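Side-chain contact in subtilisin-like protein (Prochloron didemni, PDB 3ZXY), which is the protease domain of PatA, a subtilisin-like protein of the peptidase S8 family that probably acts as a serine endopeptidase in patellamide processing: residues A[218-223]-A[267-272]. The protein carries 1 engineered substitution. Numbering follows the deposited sequence.
Sequences SGVAAL and LNVSGA
V220, in the middle of helix 210-230, faces V269, the first residue of helix 269-278, with their CA atoms 7.1 Å apart. No hydrogen bond joins the two segments, and the contact is wholly apolar. The two valines reach toward each other tip to tip: CG2 of V220 lies 3.8 Å from CG2 of V269, and CG1 of V220 is 4.0 Å from both CG1 and CG2 of V269. In V220, CG1 stands anti to the backbone N (chi1 171°), and V269 adopts the same rotamer, which brings both methyls of each residue into the contact. L267, in the loop before the second helix, adds a looser touch through CD2, 4.5 Å from CG2 of V220. The side chain of N268 leaves the backbone away from segment 218-223, and N268 caps the new helix: its OD1 accepts from G271 N at 3.1 Å, with the donor well above the carbonyl plane. L244 of helix 237-247 packs on both V220 and L267, while L267 is also backbone-bonded to L189 of edge strand 187-191. The valine pair thus packs C-terminal helix 269-278 against helix 210-230 of the subtilisin-like alpha/beta fold, whose start carries the predicted nucleophile position, here the engineered A211, away from this contact.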
ATOM      1  N   SER A 218       2.831  -2.622  -1.575  1.00 10.11           N
ATOM      2  CA  SER A 218       2.041  -3.558  -0.773  1.00 10.53           C
ATOM      3  C   SER A 218       1.940  -4.916  -1.464  1.00 10.48           C
ATOM      4  O   SER A 218       2.068  -5.962  -0.819  1.00 11.41           O
ATOM      5  CB  SER A 218       0.655  -3.007  -0.543  1.00 10.95           C
ATOM      6  OG  SER A 218       0.746  -1.869   0.303  1.00 11.30           O
ATOM      7  N   GLY A 219       1.720  -4.892  -2.773  1.00 10.68           N
ATOM      8  CA  GLY A 219       1.663  -6.132  -3.555  1.00 10.88           C
ATOM      9  C   GLY A 219       2.957  -6.919  -3.524  1.00 10.73           C
ATOM     10  O   GLY A 219       2.950  -8.151  -3.295  1.00 10.78           O
ATOM     11  N   VAL A 220       4.074  -6.221  -3.738  1.00 10.53           N
ATOM     12  CA  VAL A 220       5.381  -6.878  -3.680  1.00 10.42           C
ATOM     13  C   VAL A 220       5.638  -7.441  -2.276  1.00 10.25           C
ATOM     14  O   VAL A 220       6.135  -8.577  -2.129  1.00 10.27           O
ATOM     15  CB  VAL A 220       6.505  -5.937  -4.137  1.00 10.24           C
ATOM     16  CG1 VAL A 220       7.872  -6.565  -3.846  1.00 11.12           C
ATOM     17  CG2 VAL A 220       6.339  -5.613  -5.619  1.00 10.97           C
ATOM     18  N   ALA A 221       5.304  -6.676  -1.238  1.00  9.93           N
ATOM     19  CA  ALA A 221       5.438  -7.147   0.149  1.00  9.79           C
ATOM     20  C   ALA A 221       4.636  -8.422   0.354  1.00 10.28           C
ATOM     21  O   ALA A 221       5.096  -9.352   1.014  1.00 10.14           O
ATOM     22  CB  ALA A 221       5.028  -6.064   1.161  1.00 10.10           C
ATOM     23  N   ALA A 222       3.440  -8.477  -0.224  1.00 10.26           N
ATOM     24  CA  ALA A 222       2.602  -9.657  -0.114  1.00 10.88           C
ATOM     25  C   ALA A 222       3.244 -10.862  -0.796  1.00 11.08           C
ATOM     26  O   ALA A 222       3.189 -11.968  -0.273  1.00 11.69           O
ATOM     27  CB  ALA A 222       1.215  -9.372  -0.678  1.00 11.29           C
ATOM     28  N   LEU A 223       3.873 -10.653  -1.946  1.00 10.78           N
ATOM     29  CA  LEU A 223       4.594 -11.719  -2.625  1.00 10.96           C
ATOM     30  C   LEU A 223       5.794 -12.197  -1.810  1.00 10.89           C
ATOM     31  O   LEU A 223       6.078 -13.392  -1.794  1.00 10.94           O
ATOM     32  CB  LEU A 223       5.035 -11.290  -4.022  1.00 11.21           C
ATOM     33  CG  LEU A 223       3.894 -10.993  -4.998  1.00 11.49           C
ATOM     34  CD1 LEU A 223       4.488 -10.571  -6.328  1.00 11.85           C
ATOM     35  CD2 LEU A 223       2.976 -12.204  -5.182  1.00 12.76           C
ATOM     36  N   LEU A 267      12.556   0.843  -5.400  1.00 11.98           N
ATOM     37  CA  LEU A 267      12.063  -0.518  -5.258  1.00 11.68           C
ATOM     38  C   LEU A 267      12.838  -1.459  -6.172  1.00 12.19           C
ATOM     39  O   LEU A 267      12.988  -1.213  -7.364  1.00 12.62           O
ATOM     40  CB  LEU A 267      10.586  -0.578  -5.620  1.00 11.72           C
ATOM     41  CG  LEU A 267       9.906  -1.938  -5.617  1.00 11.50           C
ATOM     42  CD1 LEU A 267       9.882  -2.540  -4.225  1.00 11.43           C
ATOM     43  CD2 LEU A 267       8.493  -1.742  -6.199  1.00 11.75           C
ATOM     44  N   ASN A 268      13.324  -2.554  -5.575  1.00 12.02           N
ATOM     45  CA  ASN A 268      14.165  -3.514  -6.273  1.00 12.63           C
ATOM     46  C   ASN A 268      13.639  -4.912  -5.957  1.00 12.65           C
ATOM     47  O   ASN A 268      14.102  -5.555  -5.012  1.00 12.88           O
ATOM     48  CB  ASN A 268      15.612  -3.342  -5.801  1.00 12.97           C
ATOM     49  CG  ASN A 268      16.560  -4.347  -6.418  1.00 13.28           C
ATOM     50  OD1 ASN A 268      16.206  -5.028  -7.396  1.00 13.85           O
ATOM     51  ND2 ASN A 268      17.768  -4.446  -5.865  1.00 14.18           N
ATOM     52  N   VAL A 269      12.688  -5.377  -6.756  1.00 13.16           N
ATOM     53  CA  VAL A 269      11.961  -6.598  -6.448  1.00 13.20           C
ATOM     54  C   VAL A 269      12.887  -7.807  -6.553  1.00 13.74           C
ATOM     55  O   VAL A 269      12.906  -8.643  -5.651  1.00 13.40           O
ATOM     56  CB  VAL A 269      10.719  -6.785  -7.327  1.00 14.09           C
ATOM     57  CG1 VAL A 269       9.963  -8.037  -6.886  1.00 15.43           C
ATOM     58  CG2 VAL A 269       9.793  -5.580  -7.187  1.00 14.63           C
ATOM     59  N   SER A 270      13.679  -7.866  -7.616  1.00 14.69           N
ATOM     60  CA  SER A 270      14.626  -8.998  -7.766  1.00 15.43           C
ATOM     61  C   SER A 270      15.630  -9.029  -6.626  1.00 14.96           C
ATOM     62  O   SER A 270      15.899 -10.088  -6.057  1.00 15.00           O
ATOM     63  CB  SER A 270      15.320  -8.973  -9.131  1.00 17.59           C
ATOM     64  OG  SER A 270      16.013  -7.779  -9.339  1.00 19.94           O
ATOM     65  N   GLY A 271      16.147  -7.875  -6.233  1.00 13.97           N
ATOM     66  CA  GLY A 271      17.072  -7.800  -5.118  1.00 13.56           C
ATOM     67  C   GLY A 271      16.472  -8.249  -3.798  1.00 12.66           C
ATOM     68  O   GLY A 271      17.133  -8.923  -2.989  1.00 13.06           O
ATOM     69  N   ALA A 272      15.237  -7.840  -3.547  1.00 11.70           N
ATOM     70  CA  ALA A 272      14.546  -8.212  -2.327  1.00 11.03           C
ATOM     71  C   ALA A 272      14.374  -9.730  -2.263  1.00 11.18           C
ATOM     72  O   ALA A 272      14.610 -10.336  -1.227  1.00 11.62           O
ATOM     73  CB  ALA A 272      13.189  -7.509  -2.242  1.00 10.82           C
TER